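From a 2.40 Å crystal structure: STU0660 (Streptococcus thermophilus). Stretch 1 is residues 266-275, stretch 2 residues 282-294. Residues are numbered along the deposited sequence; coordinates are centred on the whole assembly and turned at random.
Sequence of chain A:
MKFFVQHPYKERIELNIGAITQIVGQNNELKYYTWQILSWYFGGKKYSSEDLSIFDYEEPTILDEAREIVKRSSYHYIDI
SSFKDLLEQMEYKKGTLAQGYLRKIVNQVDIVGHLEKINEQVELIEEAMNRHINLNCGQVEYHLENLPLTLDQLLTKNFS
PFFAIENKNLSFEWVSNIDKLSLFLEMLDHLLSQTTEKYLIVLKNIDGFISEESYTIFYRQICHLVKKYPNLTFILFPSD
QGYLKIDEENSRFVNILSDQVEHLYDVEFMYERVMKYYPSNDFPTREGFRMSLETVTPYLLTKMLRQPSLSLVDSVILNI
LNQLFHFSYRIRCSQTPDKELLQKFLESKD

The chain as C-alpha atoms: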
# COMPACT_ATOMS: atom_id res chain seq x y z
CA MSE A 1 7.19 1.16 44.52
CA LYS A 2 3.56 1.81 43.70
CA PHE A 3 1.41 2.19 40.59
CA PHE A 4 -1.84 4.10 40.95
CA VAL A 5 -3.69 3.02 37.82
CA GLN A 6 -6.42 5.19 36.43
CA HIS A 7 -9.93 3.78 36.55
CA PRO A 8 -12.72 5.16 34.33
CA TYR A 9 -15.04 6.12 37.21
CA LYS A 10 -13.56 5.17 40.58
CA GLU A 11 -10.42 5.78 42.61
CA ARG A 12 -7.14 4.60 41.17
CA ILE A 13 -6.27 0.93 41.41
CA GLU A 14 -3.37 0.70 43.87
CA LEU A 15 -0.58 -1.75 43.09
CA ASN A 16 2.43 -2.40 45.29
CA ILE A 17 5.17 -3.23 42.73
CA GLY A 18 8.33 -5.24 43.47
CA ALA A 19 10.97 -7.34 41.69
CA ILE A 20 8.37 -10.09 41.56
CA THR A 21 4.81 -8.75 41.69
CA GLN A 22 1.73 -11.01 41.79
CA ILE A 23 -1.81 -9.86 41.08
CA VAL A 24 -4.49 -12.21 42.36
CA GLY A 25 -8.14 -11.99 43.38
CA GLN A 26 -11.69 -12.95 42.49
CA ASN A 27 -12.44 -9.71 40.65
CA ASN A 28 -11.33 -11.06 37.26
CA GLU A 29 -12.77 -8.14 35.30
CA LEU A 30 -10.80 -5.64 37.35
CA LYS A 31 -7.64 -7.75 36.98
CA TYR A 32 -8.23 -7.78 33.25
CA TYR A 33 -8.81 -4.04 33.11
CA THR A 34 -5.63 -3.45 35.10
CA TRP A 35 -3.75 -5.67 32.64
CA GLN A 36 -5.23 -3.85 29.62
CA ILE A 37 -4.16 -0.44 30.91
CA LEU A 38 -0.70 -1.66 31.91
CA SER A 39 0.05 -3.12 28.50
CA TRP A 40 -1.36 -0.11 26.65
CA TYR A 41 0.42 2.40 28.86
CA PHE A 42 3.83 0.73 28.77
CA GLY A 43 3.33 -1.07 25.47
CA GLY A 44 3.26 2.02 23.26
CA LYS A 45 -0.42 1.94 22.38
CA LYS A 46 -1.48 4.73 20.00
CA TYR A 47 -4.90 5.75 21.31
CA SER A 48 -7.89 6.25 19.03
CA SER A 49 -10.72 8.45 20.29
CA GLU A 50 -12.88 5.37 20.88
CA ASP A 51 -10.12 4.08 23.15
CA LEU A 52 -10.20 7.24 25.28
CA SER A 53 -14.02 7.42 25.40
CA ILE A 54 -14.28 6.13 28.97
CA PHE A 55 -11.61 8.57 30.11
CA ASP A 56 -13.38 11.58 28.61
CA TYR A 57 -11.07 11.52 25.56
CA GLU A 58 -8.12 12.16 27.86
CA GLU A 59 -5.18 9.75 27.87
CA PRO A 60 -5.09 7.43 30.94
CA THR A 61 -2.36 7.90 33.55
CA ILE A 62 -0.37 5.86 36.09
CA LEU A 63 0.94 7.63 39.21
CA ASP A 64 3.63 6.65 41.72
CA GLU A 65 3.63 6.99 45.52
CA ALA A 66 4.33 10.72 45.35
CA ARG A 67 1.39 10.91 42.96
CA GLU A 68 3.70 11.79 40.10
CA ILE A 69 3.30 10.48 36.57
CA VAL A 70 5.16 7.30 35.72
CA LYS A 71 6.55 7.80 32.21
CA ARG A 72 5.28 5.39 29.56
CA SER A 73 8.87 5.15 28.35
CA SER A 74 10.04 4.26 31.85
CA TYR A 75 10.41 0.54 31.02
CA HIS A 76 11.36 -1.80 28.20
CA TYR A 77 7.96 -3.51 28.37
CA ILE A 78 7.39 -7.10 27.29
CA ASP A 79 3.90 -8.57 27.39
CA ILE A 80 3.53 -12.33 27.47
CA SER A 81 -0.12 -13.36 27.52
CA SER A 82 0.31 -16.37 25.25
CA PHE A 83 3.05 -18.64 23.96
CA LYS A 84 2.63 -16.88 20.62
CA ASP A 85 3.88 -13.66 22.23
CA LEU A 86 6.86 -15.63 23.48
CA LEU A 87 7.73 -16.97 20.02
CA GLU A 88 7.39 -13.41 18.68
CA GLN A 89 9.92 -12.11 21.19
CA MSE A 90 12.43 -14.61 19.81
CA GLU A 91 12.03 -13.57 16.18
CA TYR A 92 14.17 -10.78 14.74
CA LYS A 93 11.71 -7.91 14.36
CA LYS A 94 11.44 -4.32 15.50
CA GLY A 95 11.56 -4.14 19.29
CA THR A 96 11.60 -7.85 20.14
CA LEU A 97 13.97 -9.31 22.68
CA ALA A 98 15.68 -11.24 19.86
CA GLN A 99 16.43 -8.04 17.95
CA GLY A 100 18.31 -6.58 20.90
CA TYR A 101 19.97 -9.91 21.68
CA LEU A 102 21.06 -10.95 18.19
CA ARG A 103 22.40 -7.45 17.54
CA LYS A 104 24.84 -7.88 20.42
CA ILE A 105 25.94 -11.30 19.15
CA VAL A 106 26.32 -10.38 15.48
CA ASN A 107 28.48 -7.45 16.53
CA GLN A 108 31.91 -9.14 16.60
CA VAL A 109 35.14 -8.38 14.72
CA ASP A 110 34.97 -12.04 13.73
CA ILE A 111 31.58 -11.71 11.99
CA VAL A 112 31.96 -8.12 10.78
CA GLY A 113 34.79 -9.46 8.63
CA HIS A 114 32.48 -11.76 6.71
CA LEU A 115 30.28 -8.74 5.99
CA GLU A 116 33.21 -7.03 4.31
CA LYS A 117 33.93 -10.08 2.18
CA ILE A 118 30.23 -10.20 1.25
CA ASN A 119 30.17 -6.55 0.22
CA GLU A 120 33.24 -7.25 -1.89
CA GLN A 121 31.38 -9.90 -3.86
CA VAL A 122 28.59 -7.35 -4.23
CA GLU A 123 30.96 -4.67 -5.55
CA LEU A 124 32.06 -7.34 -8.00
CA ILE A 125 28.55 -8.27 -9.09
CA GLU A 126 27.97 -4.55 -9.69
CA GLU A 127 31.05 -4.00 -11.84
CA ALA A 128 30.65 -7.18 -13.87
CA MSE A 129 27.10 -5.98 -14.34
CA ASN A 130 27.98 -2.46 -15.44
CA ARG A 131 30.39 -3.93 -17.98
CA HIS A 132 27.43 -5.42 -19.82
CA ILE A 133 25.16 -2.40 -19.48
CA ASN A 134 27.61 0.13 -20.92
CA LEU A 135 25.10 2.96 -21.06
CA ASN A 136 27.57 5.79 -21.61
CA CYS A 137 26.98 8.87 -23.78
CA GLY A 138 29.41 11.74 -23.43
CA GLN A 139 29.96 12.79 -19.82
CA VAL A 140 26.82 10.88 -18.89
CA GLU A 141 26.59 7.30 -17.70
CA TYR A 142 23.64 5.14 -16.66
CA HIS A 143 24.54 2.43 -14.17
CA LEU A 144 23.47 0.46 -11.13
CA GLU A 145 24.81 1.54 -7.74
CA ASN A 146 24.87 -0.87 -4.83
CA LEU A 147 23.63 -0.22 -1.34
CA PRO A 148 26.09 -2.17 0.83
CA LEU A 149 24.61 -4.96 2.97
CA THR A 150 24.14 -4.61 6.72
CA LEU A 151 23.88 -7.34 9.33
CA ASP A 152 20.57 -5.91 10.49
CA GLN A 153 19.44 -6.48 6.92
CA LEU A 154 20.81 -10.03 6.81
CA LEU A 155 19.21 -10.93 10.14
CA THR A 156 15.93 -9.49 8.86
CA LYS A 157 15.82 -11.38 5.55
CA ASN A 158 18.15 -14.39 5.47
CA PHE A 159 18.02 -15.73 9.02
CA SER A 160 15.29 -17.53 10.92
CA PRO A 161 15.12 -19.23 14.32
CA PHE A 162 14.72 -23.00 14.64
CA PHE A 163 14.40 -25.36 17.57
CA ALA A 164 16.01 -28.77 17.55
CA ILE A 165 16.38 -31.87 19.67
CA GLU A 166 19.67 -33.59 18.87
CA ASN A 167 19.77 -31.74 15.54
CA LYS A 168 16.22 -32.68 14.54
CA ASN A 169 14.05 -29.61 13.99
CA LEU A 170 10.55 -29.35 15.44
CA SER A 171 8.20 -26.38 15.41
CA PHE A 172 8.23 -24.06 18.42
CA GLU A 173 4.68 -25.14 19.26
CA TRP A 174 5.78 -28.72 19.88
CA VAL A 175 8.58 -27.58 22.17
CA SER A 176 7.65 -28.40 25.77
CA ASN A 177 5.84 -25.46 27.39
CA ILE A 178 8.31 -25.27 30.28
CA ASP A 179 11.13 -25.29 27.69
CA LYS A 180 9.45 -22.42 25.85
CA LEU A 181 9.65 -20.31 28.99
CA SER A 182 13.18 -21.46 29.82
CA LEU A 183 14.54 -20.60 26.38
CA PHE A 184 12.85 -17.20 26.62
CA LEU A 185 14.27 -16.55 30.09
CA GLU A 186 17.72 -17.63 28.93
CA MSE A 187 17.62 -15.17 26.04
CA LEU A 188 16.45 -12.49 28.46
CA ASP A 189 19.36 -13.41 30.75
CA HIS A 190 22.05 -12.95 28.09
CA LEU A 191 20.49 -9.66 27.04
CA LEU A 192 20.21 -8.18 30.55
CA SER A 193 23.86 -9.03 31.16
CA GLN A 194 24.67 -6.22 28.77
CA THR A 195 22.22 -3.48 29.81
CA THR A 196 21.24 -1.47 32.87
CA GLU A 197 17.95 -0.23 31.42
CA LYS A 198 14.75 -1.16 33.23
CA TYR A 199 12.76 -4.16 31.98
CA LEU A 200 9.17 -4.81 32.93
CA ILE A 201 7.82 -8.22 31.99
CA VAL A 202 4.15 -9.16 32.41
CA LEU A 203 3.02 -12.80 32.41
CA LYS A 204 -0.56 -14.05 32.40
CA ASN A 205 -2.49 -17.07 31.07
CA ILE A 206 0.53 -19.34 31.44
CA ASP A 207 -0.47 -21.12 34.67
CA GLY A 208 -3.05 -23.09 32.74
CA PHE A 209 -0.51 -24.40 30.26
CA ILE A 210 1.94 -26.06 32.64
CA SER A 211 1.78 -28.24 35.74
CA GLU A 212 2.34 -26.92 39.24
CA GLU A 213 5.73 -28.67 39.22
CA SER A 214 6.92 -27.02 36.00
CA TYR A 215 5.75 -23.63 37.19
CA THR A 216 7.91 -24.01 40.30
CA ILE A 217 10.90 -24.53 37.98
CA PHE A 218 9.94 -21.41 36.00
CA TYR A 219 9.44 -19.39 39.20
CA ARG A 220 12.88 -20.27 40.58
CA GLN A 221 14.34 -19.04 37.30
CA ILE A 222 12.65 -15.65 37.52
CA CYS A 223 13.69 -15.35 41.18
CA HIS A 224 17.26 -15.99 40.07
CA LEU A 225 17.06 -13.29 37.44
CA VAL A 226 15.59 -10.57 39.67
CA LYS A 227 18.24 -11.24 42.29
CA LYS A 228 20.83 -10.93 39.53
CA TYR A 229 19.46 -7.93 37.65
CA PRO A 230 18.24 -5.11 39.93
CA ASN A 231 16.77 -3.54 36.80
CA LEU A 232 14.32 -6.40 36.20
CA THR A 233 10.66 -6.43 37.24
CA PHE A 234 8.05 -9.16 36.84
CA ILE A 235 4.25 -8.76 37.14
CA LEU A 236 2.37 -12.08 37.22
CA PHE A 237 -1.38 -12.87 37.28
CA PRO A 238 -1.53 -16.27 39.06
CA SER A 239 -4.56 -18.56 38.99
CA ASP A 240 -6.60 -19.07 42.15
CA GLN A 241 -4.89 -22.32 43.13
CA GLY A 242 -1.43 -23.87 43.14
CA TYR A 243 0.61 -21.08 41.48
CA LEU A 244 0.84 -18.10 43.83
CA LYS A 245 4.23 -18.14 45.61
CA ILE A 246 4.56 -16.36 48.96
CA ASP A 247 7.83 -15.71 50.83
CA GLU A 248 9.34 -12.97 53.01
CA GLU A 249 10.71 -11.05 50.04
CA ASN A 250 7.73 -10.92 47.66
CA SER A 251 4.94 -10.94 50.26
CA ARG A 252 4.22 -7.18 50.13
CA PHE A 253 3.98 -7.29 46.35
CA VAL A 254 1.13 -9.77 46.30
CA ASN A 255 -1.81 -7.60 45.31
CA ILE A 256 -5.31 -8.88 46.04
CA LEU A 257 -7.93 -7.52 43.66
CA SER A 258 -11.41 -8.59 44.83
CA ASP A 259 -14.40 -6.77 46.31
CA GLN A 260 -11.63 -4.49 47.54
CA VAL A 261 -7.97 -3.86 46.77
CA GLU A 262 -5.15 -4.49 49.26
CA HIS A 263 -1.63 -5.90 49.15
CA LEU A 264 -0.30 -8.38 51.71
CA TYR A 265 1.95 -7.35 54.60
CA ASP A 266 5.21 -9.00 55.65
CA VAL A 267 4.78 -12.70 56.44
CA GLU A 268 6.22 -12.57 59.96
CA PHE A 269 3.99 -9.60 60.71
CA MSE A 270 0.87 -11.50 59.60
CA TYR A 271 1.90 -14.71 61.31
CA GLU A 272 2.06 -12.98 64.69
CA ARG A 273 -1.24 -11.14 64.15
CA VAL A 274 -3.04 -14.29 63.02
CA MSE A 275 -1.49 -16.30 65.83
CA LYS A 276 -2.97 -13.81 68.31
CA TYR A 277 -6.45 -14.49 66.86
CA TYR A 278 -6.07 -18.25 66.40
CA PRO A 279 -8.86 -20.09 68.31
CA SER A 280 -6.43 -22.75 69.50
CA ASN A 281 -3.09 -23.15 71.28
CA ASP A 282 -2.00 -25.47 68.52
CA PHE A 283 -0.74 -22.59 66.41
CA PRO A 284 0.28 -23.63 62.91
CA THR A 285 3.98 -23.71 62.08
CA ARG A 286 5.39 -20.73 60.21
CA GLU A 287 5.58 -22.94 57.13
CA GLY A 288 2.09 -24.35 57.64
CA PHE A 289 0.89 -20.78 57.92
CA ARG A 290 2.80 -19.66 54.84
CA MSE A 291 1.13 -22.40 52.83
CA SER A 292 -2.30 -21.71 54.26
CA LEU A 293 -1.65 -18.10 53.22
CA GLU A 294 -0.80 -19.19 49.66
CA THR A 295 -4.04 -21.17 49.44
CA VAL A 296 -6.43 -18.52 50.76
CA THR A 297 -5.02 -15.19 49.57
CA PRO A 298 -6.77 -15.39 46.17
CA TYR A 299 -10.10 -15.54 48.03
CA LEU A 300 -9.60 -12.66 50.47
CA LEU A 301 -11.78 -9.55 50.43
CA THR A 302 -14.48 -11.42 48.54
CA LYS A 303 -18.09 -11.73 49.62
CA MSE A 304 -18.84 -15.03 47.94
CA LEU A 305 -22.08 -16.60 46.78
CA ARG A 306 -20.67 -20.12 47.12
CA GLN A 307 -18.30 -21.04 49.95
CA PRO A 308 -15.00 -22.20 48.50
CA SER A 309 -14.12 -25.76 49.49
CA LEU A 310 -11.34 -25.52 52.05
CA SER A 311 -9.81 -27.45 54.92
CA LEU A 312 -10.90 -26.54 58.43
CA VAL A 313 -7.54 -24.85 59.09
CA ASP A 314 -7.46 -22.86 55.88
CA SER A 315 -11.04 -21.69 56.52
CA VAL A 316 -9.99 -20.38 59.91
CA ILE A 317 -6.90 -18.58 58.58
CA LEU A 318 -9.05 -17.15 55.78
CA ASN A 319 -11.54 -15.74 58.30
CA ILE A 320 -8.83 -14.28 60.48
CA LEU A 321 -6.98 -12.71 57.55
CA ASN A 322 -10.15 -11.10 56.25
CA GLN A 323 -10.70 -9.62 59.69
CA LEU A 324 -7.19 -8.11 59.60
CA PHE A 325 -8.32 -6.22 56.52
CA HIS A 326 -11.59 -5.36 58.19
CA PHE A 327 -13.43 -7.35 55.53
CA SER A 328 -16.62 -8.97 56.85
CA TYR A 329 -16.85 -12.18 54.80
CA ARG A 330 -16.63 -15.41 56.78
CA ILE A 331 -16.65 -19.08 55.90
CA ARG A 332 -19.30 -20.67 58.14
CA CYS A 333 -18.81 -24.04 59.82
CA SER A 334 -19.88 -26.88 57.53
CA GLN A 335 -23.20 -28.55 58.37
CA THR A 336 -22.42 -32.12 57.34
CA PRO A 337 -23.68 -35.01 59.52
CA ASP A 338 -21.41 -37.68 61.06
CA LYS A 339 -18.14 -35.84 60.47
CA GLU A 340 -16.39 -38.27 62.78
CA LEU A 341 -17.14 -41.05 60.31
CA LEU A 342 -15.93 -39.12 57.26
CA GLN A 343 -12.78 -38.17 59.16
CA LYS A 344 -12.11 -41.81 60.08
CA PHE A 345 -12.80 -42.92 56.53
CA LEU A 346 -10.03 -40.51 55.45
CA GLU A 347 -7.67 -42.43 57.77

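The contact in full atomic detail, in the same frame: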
# COMPACT_ATOMS: atom_id res chain seq x y z
N ASP A 266 4.09 -8.08 55.52
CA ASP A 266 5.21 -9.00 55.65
C ASP A 266 4.64 -10.26 56.28
O ASP A 266 3.70 -10.19 57.07
CB ASP A 266 6.30 -8.41 56.55
CG ASP A 266 7.01 -7.23 55.92
OD1 ASP A 266 7.66 -7.41 54.87
OD2 ASP A 266 6.93 -6.12 56.49
N VAL A 267 5.22 -11.40 55.93
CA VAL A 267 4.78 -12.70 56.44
C VAL A 267 4.90 -12.84 57.96
O VAL A 267 3.96 -13.29 58.62
CB VAL A 267 5.57 -13.84 55.76
CG1 VAL A 267 4.99 -15.19 56.17
CG2 VAL A 267 5.53 -13.66 54.25
N GLU A 268 6.04 -12.47 58.52
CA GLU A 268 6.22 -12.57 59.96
C GLU A 268 5.19 -11.69 60.68
O GLU A 268 4.63 -12.06 61.71
CB GLU A 268 7.64 -12.17 60.37
CG GLU A 268 7.94 -12.37 61.85
CD GLU A 268 7.61 -13.79 62.34
OE1 GLU A 268 7.79 -14.75 61.56
OE2 GLU A 268 7.19 -13.93 63.51
N PHE A 269 4.95 -10.51 60.13
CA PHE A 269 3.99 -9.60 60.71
C PHE A 269 2.62 -10.29 60.79
O PHE A 269 2.00 -10.35 61.85
CB PHE A 269 3.88 -8.32 59.87
CG PHE A 269 2.81 -7.38 60.33
CD1 PHE A 269 3.06 -6.47 61.36
CD2 PHE A 269 1.53 -7.42 59.77
CE1 PHE A 269 2.05 -5.61 61.82
CE2 PHE A 269 0.51 -6.57 60.22
CZ PHE A 269 0.77 -5.67 61.25
N MSE A 270 2.16 -10.83 59.66
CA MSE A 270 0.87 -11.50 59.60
C MSE A 270 0.79 -12.76 60.44
O MSE A 270 -0.26 -13.08 61.02
CB MSE A 270 0.51 -11.82 58.16
CG MSE A 270 0.41 -10.59 57.28
SE MSE A 270 -0.25 -11.03 55.52
CE MSE A 270 1.38 -11.73 54.76
N TYR A 271 1.89 -13.49 60.52
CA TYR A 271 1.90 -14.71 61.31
C TYR A 271 1.57 -14.36 62.76
O TYR A 271 0.69 -14.97 63.37
CB TYR A 271 3.27 -15.38 61.25
CG TYR A 271 3.36 -16.64 62.07
CD1 TYR A 271 2.82 -17.84 61.59
CD2 TYR A 271 3.97 -16.65 63.31
CE1 TYR A 271 2.90 -19.01 62.33
CE2 TYR A 271 4.06 -17.81 64.07
CZ TYR A 271 3.52 -18.99 63.57
OH TYR A 271 3.59 -20.14 64.32
N GLU A 272 2.28 -13.38 63.30
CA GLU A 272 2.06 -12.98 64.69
C GLU A 272 0.64 -12.50 64.93
O GLU A 272 0.01 -12.90 65.91
CB GLU A 272 3.09 -11.93 65.10
CG GLU A 272 4.43 -12.56 65.49
CD GLU A 272 5.59 -11.57 65.51
OE1 GLU A 272 5.41 -10.43 66.01
OE2 GLU A 272 6.69 -11.93 65.03
N ARG A 273 0.13 -11.66 64.03
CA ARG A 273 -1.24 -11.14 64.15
C ARG A 273 -2.22 -12.30 64.17
O ARG A 273 -3.03 -12.43 65.09
CB ARG A 273 -1.59 -10.21 62.98
CG ARG A 273 -0.95 -8.84 63.01
CD ARG A 273 -1.33 -8.08 64.28
NE ARG A 273 -1.04 -6.65 64.19
CZ ARG A 273 -1.66 -5.80 63.37
NH1 ARG A 273 -2.61 -6.23 62.55
NH2 ARG A 273 -1.32 -4.52 63.36
N VAL A 274 -2.15 -13.14 63.14
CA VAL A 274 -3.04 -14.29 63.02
C VAL A 274 -2.94 -15.18 64.24
O VAL A 274 -3.95 -15.60 64.81
CB VAL A 274 -2.71 -15.11 61.74
CG1 VAL A 274 -3.57 -16.36 61.67
CG2 VAL A 274 -2.94 -14.25 60.52
N MSE A 275 -1.71 -15.47 64.66
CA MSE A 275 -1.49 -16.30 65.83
C MSE A 275 -2.26 -15.75 67.03
O MSE A 275 -2.87 -16.51 67.79
CB MSE A 275 0.01 -16.38 66.11
CG MSE A 275 0.41 -17.18 67.34
SE MSE A 275 2.34 -17.56 67.40
CE MSE A 275 3.01 -15.77 67.74
N ASP A 282 -2.76 -24.74 69.52
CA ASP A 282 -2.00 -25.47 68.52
C ASP A 282 -1.76 -24.61 67.29
O ASP A 282 -2.21 -24.92 66.19
CB ASP A 282 -2.73 -26.75 68.13
CG ASP A 282 -2.78 -27.76 69.26
OD1 ASP A 282 -1.71 -28.05 69.84
OD2 ASP A 282 -3.88 -28.28 69.56
N PHE A 283 -1.06 -23.50 67.50
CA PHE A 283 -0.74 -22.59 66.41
C PHE A 283 -0.07 -23.35 65.28
O PHE A 283 0.68 -24.30 65.52
CB PHE A 283 0.21 -21.48 66.87
CG PHE A 283 -0.29 -20.69 68.03
CD1 PHE A 283 -1.52 -20.04 67.97
CD2 PHE A 283 0.47 -20.58 69.19
CE1 PHE A 283 -1.99 -19.28 69.05
CE2 PHE A 283 0.02 -19.82 70.28
CZ PHE A 283 -1.22 -19.17 70.20
N PRO A 284 -0.34 -22.95 64.04
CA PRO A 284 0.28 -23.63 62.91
C PRO A 284 1.74 -23.21 62.84
O PRO A 284 2.12 -22.15 63.36
CB PRO A 284 -0.51 -23.12 61.71
CG PRO A 284 -1.87 -22.81 62.31
CD PRO A 284 -1.48 -22.13 63.60
N THR A 285 2.57 -24.03 62.22
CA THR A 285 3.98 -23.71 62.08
C THR A 285 4.08 -22.53 61.10
O THR A 285 3.14 -22.25 60.35
CB THR A 285 4.77 -24.91 61.51
OG1 THR A 285 6.13 -24.53 61.29
CG2 THR A 285 4.20 -25.34 60.17
N ARG A 286 5.21 -21.85 61.11
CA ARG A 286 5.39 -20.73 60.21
C ARG A 286 5.24 -21.19 58.76
O ARG A 286 4.73 -20.45 57.92
CB ARG A 286 6.76 -20.10 60.44
CG ARG A 286 6.68 -18.67 60.92
CD ARG A 286 7.94 -18.26 61.63
NE ARG A 286 7.87 -18.67 63.03
CZ ARG A 286 7.63 -17.83 64.03
NH1 ARG A 286 7.43 -16.54 63.80
NH2 ARG A 286 7.56 -18.30 65.27
N GLU A 287 5.69 -22.41 58.48
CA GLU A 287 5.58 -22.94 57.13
C GLU A 287 4.14 -23.34 56.84
O GLU A 287 3.63 -23.10 55.75
CB GLU A 287 6.51 -24.15 56.97
CG GLU A 287 6.43 -24.81 55.60
CD GLU A 287 6.73 -23.85 54.46
OE1 GLU A 287 7.05 -22.67 54.73
OE2 GLU A 287 6.65 -24.27 53.29
N GLY A 288 3.48 -23.95 57.82
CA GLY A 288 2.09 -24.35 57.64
C GLY A 288 1.24 -23.11 57.42
O GLY A 288 0.25 -23.13 56.69
N PHE A 289 1.62 -22.02 58.07
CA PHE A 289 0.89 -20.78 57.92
C PHE A 289 1.14 -20.21 56.54
O PHE A 289 0.21 -19.79 55.86
CB PHE A 289 1.36 -19.77 58.97
CG PHE A 289 0.86 -18.38 58.71
CD1 PHE A 289 -0.49 -18.08 58.83
CD2 PHE A 289 1.74 -17.39 58.27
CE1 PHE A 289 -0.97 -16.80 58.52
CE2 PHE A 289 1.27 -16.12 57.95
CZ PHE A 289 -0.09 -15.82 58.08
N ARG A 290 2.40 -20.20 56.13
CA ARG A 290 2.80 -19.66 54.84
C ARG A 290 2.04 -20.35 53.71
O ARG A 290 1.62 -19.71 52.75
CB ARG A 290 4.30 -19.84 54.66
CG ARG A 290 4.90 -18.98 53.59
CD ARG A 290 6.30 -19.43 53.31
NE ARG A 290 6.32 -20.82 52.85
CZ ARG A 290 5.85 -21.22 51.67
NH1 ARG A 290 5.33 -20.34 50.82
NH2 ARG A 290 5.90 -22.50 51.33
N MSE A 291 1.85 -21.65 53.83
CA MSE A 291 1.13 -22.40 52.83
C MSE A 291 -0.37 -22.14 52.88
O MSE A 291 -1.03 -22.09 51.85
CB MSE A 291 1.39 -23.88 53.00
CG MSE A 291 2.75 -24.28 52.51
SE MSE A 291 2.78 -26.18 52.35
CE MSE A 291 3.00 -26.64 54.23
N SER A 292 -0.89 -21.99 54.08
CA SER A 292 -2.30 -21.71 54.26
C SER A 292 -2.55 -20.35 53.61
O SER A 292 -3.57 -20.13 52.96
CB SER A 292 -2.63 -21.67 55.75
OG SER A 292 -4.01 -21.39 55.95
N LEU A 293 -1.58 -19.45 53.77
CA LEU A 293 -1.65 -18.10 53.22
C LEU A 293 -1.62 -18.12 51.68
O LEU A 293 -2.26 -17.29 51.03
CB LEU A 293 -0.48 -17.27 53.77
CG LEU A 293 -0.34 -15.81 53.32
CD1 LEU A 293 -1.53 -14.96 53.81
CD2 LEU A 293 0.97 -15.28 53.87
N GLU A 294 -0.89 -19.07 51.11
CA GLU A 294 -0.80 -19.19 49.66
C GLU A 294 -2.11 -19.72 49.08
O GLU A 294 -2.50 -19.38 47.97
CB GLU A 294 0.33 -20.14 49.29
CG GLU A 294 1.43 -19.50 48.50
CD GLU A 294 2.68 -20.36 48.45
OE1 GLU A 294 2.56 -21.59 48.26
OE2 GLU A 294 3.79 -19.79 48.59

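The helix 267-275 of stretch 1 packs nearly at right angles to the helix 286-294 of stretch 2. Their N-to-C directions differ by 98°, and the axes approach to 10.6 Å. Both helices continue later in the chain.

D266 sits at the N-cap position but makes no capping bond with its side chain, and it does not touch stretch 2. V267 is the first residue in contact. Its CG1 lies 4.2 Å from CE2 of F289, an apolar contact in the buried part of the interface.

E268 forms a salt bridge with R286. OE2 of E268 is 2.6 Å from NH1 of R286, and the same NH1 donates a hydrogen bond to OE1 of E268 at 2.9 Å. In both residues the CA-to-CB bond points sideways to the other stretch, and the end of the side chain comes nearer.

M270, a selenomethionine, touches two residues. Its CB is 4.0 Å from CZ of F289, and its CE is 3.7 Å from CD2 of L293.

Y271 has the largest area covered by stretch 2. Its OH donates a hydrogen bond of 2.7 Å to the backbone O of P284, in the loop before the second helix. CG of R286 lies over one face of the tyrosine ring, 3.9 Å from its centroid and almost on the ring normal. The ring edge points toward the face of F289 in an offset edge-to-face pair, with planes at 70° and CD1 of Y271 3.5 Å from CD2 of F289.

V274 places CG2 3.8 Å from CE1 of F289. The F289 side chain is thus a knob, seated among V267, M270, Y271 and V274.

M275, also selenomethionine, covers one face of the exposed F283 ring. Its CG is 3.5 Å from CD1 of F283, and its SE lies over the same face, 4.3 Å from the ring centroid.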